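Local coordinates for protein succinylglutamate desuccinylase/aspartoacylase (Shewanella frigidimarina, PDB 3LWU) that binds zinc and is probably a hydrolase acting on ester bonds, related to succinylglutamate desuccinylases and aspartoacylases, at residues W120-N128 with F226-P237. Residues are numbered along the deposited sequence; the frame is centred on the assembly and turned at random.
Sequences WNREYFDHN and FGGAMDEATFCP
The contact borders the zinc site through N121, and Y124 and the selenomethionine M230 pack together where the loop 120-128 of this M14-like catalytic domain lies along the N-terminal end of helix 230-247. N121, near the start of 120-128, touches two zinc ligands, H63 and H192. M230 sets its CB over one face of the Y124 ring, 3.8 Å from the centroid, a CH-pi contact; the chain then bends so that SE makes an oblique Met-aromatic contact and CE comes within 3.5 Å of Y124 CE1. The Y124 hydroxyl is hydrogen-bonded to the side chain of Q59, which helps hold the far end of the ring. The backbone of Y124 is held separately, its N donating to G228 O at 3.0 Å; the same oxygen lies at the ring edge, in its plane. Y124 CB packs on A233 CB. At G228 phi is positive (93°), and the loop runs close by, R122 CA and G228 CA 4.1 Å apart. Just beside it, A229, the N-cap residue, brings its CA to N121 O in a CA-H...O contact, and R122 NE makes a weak bond to G227 O. E232, from the first turn, ties this bend to the helix: its OE1 accepts from G227 N and A229 N on opposite faces of the carboxylate plane. Further along the loop, a water donates to both F125 O and A233 O. With CG anti to its backbone N (chi1 -175°), F226 lays its ring against D126, whose CB sits over one face, 3.5 Å from the centroid, while G228 N lies against the other.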
loop_
_atom_site.group_PDB
_atom_site.type_symbol
_atom_site.label_atom_id
_atom_site.label_comp_id
_atom_site.label_asym_id
_atom_site.label_seq_id
_atom_site.Cartn_x
_atom_site.Cartn_y
_atom_site.Cartn_z
ATOM N N TRP A 120 -7.242 -11.529 -8.416
ATOM C CA TRP A 120 -8.666 -11.681 -8.529
ATOM C C TRP A 120 -9.005 -12.602 -9.696
ATOM O O TRP A 120 -9.978 -13.330 -9.641
ATOM C CB TRP A 120 -9.337 -10.348 -8.787
ATOM C CG TRP A 120 -9.176 -9.275 -7.731
ATOM C CD1 TRP A 120 -8.637 -8.026 -7.919
ATOM C CD2 TRP A 120 -9.587 -9.331 -6.362
ATOM N NE1 TRP A 120 -8.700 -7.300 -6.747
ATOM C CE2 TRP A 120 -9.286 -8.078 -5.781
ATOM C CE3 TRP A 120 -10.191 -10.312 -5.567
ATOM C CZ2 TRP A 120 -9.547 -7.793 -4.457
ATOM C CZ3 TRP A 120 -10.450 -10.012 -4.224
ATOM C CH2 TRP A 120 -10.152 -8.759 -3.701
ATOM N N ASN A 121 -8.198 -12.557 -10.761
ATOM C CA ASN A 121 -8.430 -13.404 -11.923
ATOM C C ASN A 121 -7.902 -14.823 -11.809
ATOM O O ASN A 121 -7.837 -15.531 -12.837
ATOM C CB ASN A 121 -7.900 -12.753 -13.191
ATOM C CG ASN A 121 -8.591 -13.272 -14.447
ATOM O OD1 ASN A 121 -9.783 -13.627 -14.444
ATOM N ND2 ASN A 121 -7.833 -13.357 -15.519
ATOM N N ARG A 122 -7.529 -15.252 -10.603
ATOM C CA ARG A 122 -7.074 -16.628 -10.353
ATOM C C ARG A 122 -8.007 -17.296 -9.340
ATOM O O ARG A 122 -7.675 -18.300 -8.773
ATOM C CB ARG A 122 -5.646 -16.656 -9.765
ATOM C CG ARG A 122 -4.501 -16.092 -10.645
ATOM C CD ARG A 122 -3.793 -17.105 -11.583
ATOM N NE ARG A 122 -4.392 -17.011 -12.922
ATOM C CZ ARG A 122 -4.042 -16.137 -13.877
ATOM N NH1 ARG A 122 -3.037 -15.278 -13.714
ATOM N NH2 ARG A 122 -4.702 -16.139 -15.028
ATOM N N GLU A 123 -9.184 -16.734 -9.137
ATOM C CA GLU A 123 -10.080 -17.115 -8.081
ATOM C C GLU A 123 -11.302 -17.887 -8.585
ATOM O O GLU A 123 -12.179 -18.196 -7.804
ATOM C CB GLU A 123 -10.569 -15.836 -7.362
ATOM C CG GLU A 123 -9.521 -15.122 -6.469
ATOM C CD GLU A 123 -9.245 -15.872 -5.151
ATOM O OE1 GLU A 123 -8.725 -16.989 -5.187
ATOM O OE2 GLU A 123 -9.519 -15.364 -4.057
ATOM N N TYR A 124 -11.383 -18.179 -9.885
ATOM C CA TYR A 124 -12.573 -18.833 -10.433
ATOM C C TYR A 124 -12.602 -20.316 -10.046
ATOM O O TYR A 124 -11.596 -20.890 -9.585
ATOM C CB TYR A 124 -12.701 -18.618 -11.947
ATOM C CG TYR A 124 -13.057 -17.184 -12.282
ATOM C CD1 TYR A 124 -14.363 -16.747 -12.244
ATOM C CD2 TYR A 124 -12.069 -16.254 -12.573
ATOM C CE1 TYR A 124 -14.686 -15.431 -12.525
ATOM C CE2 TYR A 124 -12.382 -14.912 -12.833
ATOM C CZ TYR A 124 -13.685 -14.521 -12.809
ATOM O OH TYR A 124 -13.981 -13.238 -13.096
ATOM N N PHE A 125 -13.773 -20.909 -10.176
ATOM C CA PHE A 125 -14.008 -22.267 -9.675
ATOM C C PHE A 125 -13.876 -23.332 -10.774
ATOM O O PHE A 125 -14.543 -23.244 -11.806
ATOM C CB PHE A 125 -15.411 -22.357 -9.071
ATOM C CG PHE A 125 -15.782 -23.741 -8.588
ATOM C CD1 PHE A 125 -15.010 -24.380 -7.633
ATOM C CD2 PHE A 125 -16.929 -24.378 -9.055
ATOM C CE1 PHE A 125 -15.362 -25.636 -7.161
ATOM C CE2 PHE A 125 -17.273 -25.626 -8.589
ATOM C CZ PHE A 125 -16.479 -26.255 -7.640
ATOM N N ASP A 126 -13.036 -24.331 -10.507
ATOM C CA ASP A 126 -12.851 -25.528 -11.342
ATOM C C ASP A 126 -13.780 -26.612 -10.829
ATOM O O ASP A 126 -13.648 -27.064 -9.702
ATOM C CB ASP A 126 -11.396 -25.992 -11.186
ATOM C CG ASP A 126 -11.072 -27.299 -11.941
ATOM O OD1 ASP A 126 -11.939 -27.913 -12.616
ATOM O OD2 ASP A 126 -9.892 -27.704 -11.853
ATOM N N HIS A 127 -14.731 -27.033 -11.655
ATOM C CA HIS A 127 -15.756 -27.984 -11.204
ATOM C C HIS A 127 -15.258 -29.417 -10.970
ATOM O O HIS A 127 -15.913 -30.164 -10.242
ATOM C CB HIS A 127 -16.932 -28.005 -12.182
ATOM C CG HIS A 127 -17.675 -26.705 -12.268
ATOM N ND1 HIS A 127 -18.856 -26.474 -11.594
ATOM C CD2 HIS A 127 -17.409 -25.570 -12.955
ATOM C CE1 HIS A 127 -19.291 -25.256 -11.873
ATOM N NE2 HIS A 127 -18.427 -24.684 -12.690
ATOM N N ASN A 128 -14.127 -29.802 -11.572
ATOM C CA ASN A 128 -13.614 -31.196 -11.472
ATOM C C ASN A 128 -14.724 -32.226 -11.725
ATOM O O ASN A 128 -14.959 -33.113 -10.916
ATOM C CB ASN A 128 -12.951 -31.462 -10.098
ATOM N N PHE A 226 -6.908 -25.496 -16.975
ATOM C CA PHE A 226 -7.498 -24.630 -15.955
ATOM C C PHE A 226 -6.420 -23.993 -15.046
ATOM O O PHE A 226 -5.715 -24.713 -14.310
ATOM C CB PHE A 226 -8.522 -25.388 -15.093
ATOM C CG PHE A 226 -9.238 -24.495 -14.120
ATOM C CD1 PHE A 226 -10.368 -23.784 -14.508
ATOM C CD2 PHE A 226 -8.732 -24.293 -12.828
ATOM C CE1 PHE A 226 -11.003 -22.917 -13.610
ATOM C CE2 PHE A 226 -9.366 -23.429 -11.939
ATOM C CZ PHE A 226 -10.503 -22.750 -12.336
ATOM N N GLY A 227 -6.318 -22.660 -15.080
ATOM C CA GLY A 227 -5.335 -21.928 -14.248
ATOM C C GLY A 227 -6.000 -20.864 -13.391
ATOM O O GLY A 227 -5.358 -19.925 -12.946
ATOM N N GLY A 228 -7.308 -21.006 -13.180
ATOM C CA GLY A 228 -8.049 -20.123 -12.289
ATOM C C GLY A 228 -8.739 -18.901 -12.910
ATOM O O GLY A 228 -9.339 -18.135 -12.140
ATOM N N ALA A 229 -8.640 -18.719 -14.254
ATOM C CA ALA A 229 -9.181 -17.522 -14.974
ATOM C C ALA A 229 -10.602 -17.739 -15.500
ATOM O O ALA A 229 -10.998 -18.868 -15.761
ATOM C CB ALA A 229 -8.269 -17.102 -16.123
HETATM N N MSE A 230 -11.337 -16.638 -15.686
HETATM C CA MSE A 230 -12.752 -16.661 -16.138
HETATM C C MSE A 230 -12.929 -17.396 -17.449
HETATM O O MSE A 230 -13.855 -18.219 -17.572
HETATM C CB MSE A 230 -13.350 -15.239 -16.276
HETATM C CG MSE A 230 -14.696 -15.178 -17.073
HETATM SE SE MSE A 230 -16.111 -16.126 -16.080
HETATM C CE MSE A 230 -16.876 -14.537 -15.162
ATOM N N ASP A 231 -12.053 -17.133 -18.420
ATOM C CA ASP A 231 -12.207 -17.802 -19.709
ATOM C C ASP A 231 -12.109 -19.321 -19.541
ATOM O O ASP A 231 -13.004 -20.026 -19.939
ATOM C CB ASP A 231 -11.292 -17.218 -20.816
ATOM C CG ASP A 231 -9.784 -17.233 -20.477
ATOM O OD1 ASP A 231 -9.341 -17.432 -19.305
ATOM O OD2 ASP A 231 -9.032 -17.013 -21.444
ATOM N N GLU A 232 -11.073 -19.802 -18.856
ATOM C CA GLU A 232 -10.868 -21.246 -18.583
ATOM C C GLU A 232 -11.966 -21.876 -17.733
ATOM O O GLU A 232 -12.399 -23.001 -18.005
ATOM C CB GLU A 232 -9.541 -21.451 -17.851
ATOM C CG GLU A 232 -8.334 -20.905 -18.623
ATOM C CD GLU A 232 -7.171 -20.367 -17.751
ATOM O OE1 GLU A 232 -7.273 -20.279 -16.499
ATOM O OE2 GLU A 232 -6.147 -20.024 -18.375
ATOM N N ALA A 233 -12.424 -21.162 -16.709
ATOM C CA ALA A 233 -13.530 -21.649 -15.866
ATOM C C ALA A 233 -14.814 -21.903 -16.688
ATOM O O ALA A 233 -15.596 -22.800 -16.400
ATOM C CB ALA A 233 -13.804 -20.669 -14.747
ATOM N N THR A 234 -14.985 -21.085 -17.710
ATOM C CA THR A 234 -16.126 -21.083 -18.597
ATOM C C THR A 234 -16.035 -22.169 -19.672
ATOM O O THR A 234 -17.006 -22.888 -19.865
ATOM C CB THR A 234 -16.241 -19.694 -19.254
ATOM O OG1 THR A 234 -16.771 -18.794 -18.289
ATOM C CG2 THR A 234 -17.134 -19.700 -20.381
ATOM N N PHE A 235 -14.886 -22.280 -20.355
ATOM C CA PHE A 235 -14.743 -23.222 -21.488
ATOM C C PHE A 235 -14.248 -24.613 -21.147
ATOM O O PHE A 235 -14.593 -25.556 -21.840
ATOM C CB PHE A 235 -13.914 -22.644 -22.668
ATOM C CG PHE A 235 -12.397 -22.387 -22.393
ATOM C CD1 PHE A 235 -11.458 -23.444 -22.381
ATOM C CD2 PHE A 235 -11.899 -21.073 -22.311
ATOM C CE1 PHE A 235 -10.073 -23.197 -22.208
ATOM C CE2 PHE A 235 -10.497 -20.799 -22.128
ATOM C CZ PHE A 235 -9.593 -21.867 -22.076
ATOM N N CYS A 236 -13.432 -24.755 -20.101
ATOM C CA CYS A 236 -12.825 -26.060 -19.816
ATOM C C CYS A 236 -13.835 -27.175 -19.647
ATOM O O CYS A 236 -13.686 -28.223 -20.267
ATOM C CB CYS A 236 -11.903 -26.013 -18.603
ATOM S SG CYS A 236 -10.258 -25.304 -18.995
ATOM N N PRO A 237 -14.867 -26.969 -18.813
ATOM C CA PRO A 237 -15.814 -28.079 -18.641
ATOM C C PRO A 237 -16.455 -28.475 -19.938
ATOM O O PRO A 237 -16.679 -29.690 -20.169
ATOM C CB PRO A 237 -16.867 -27.503 -17.690
ATOM C CG PRO A 237 -16.208 -26.324 -17.047
ATOM C CD PRO A 237 -15.311 -25.771 -18.097
HETATM O O HOH W 1 -14.909 -24.308 -14.350
#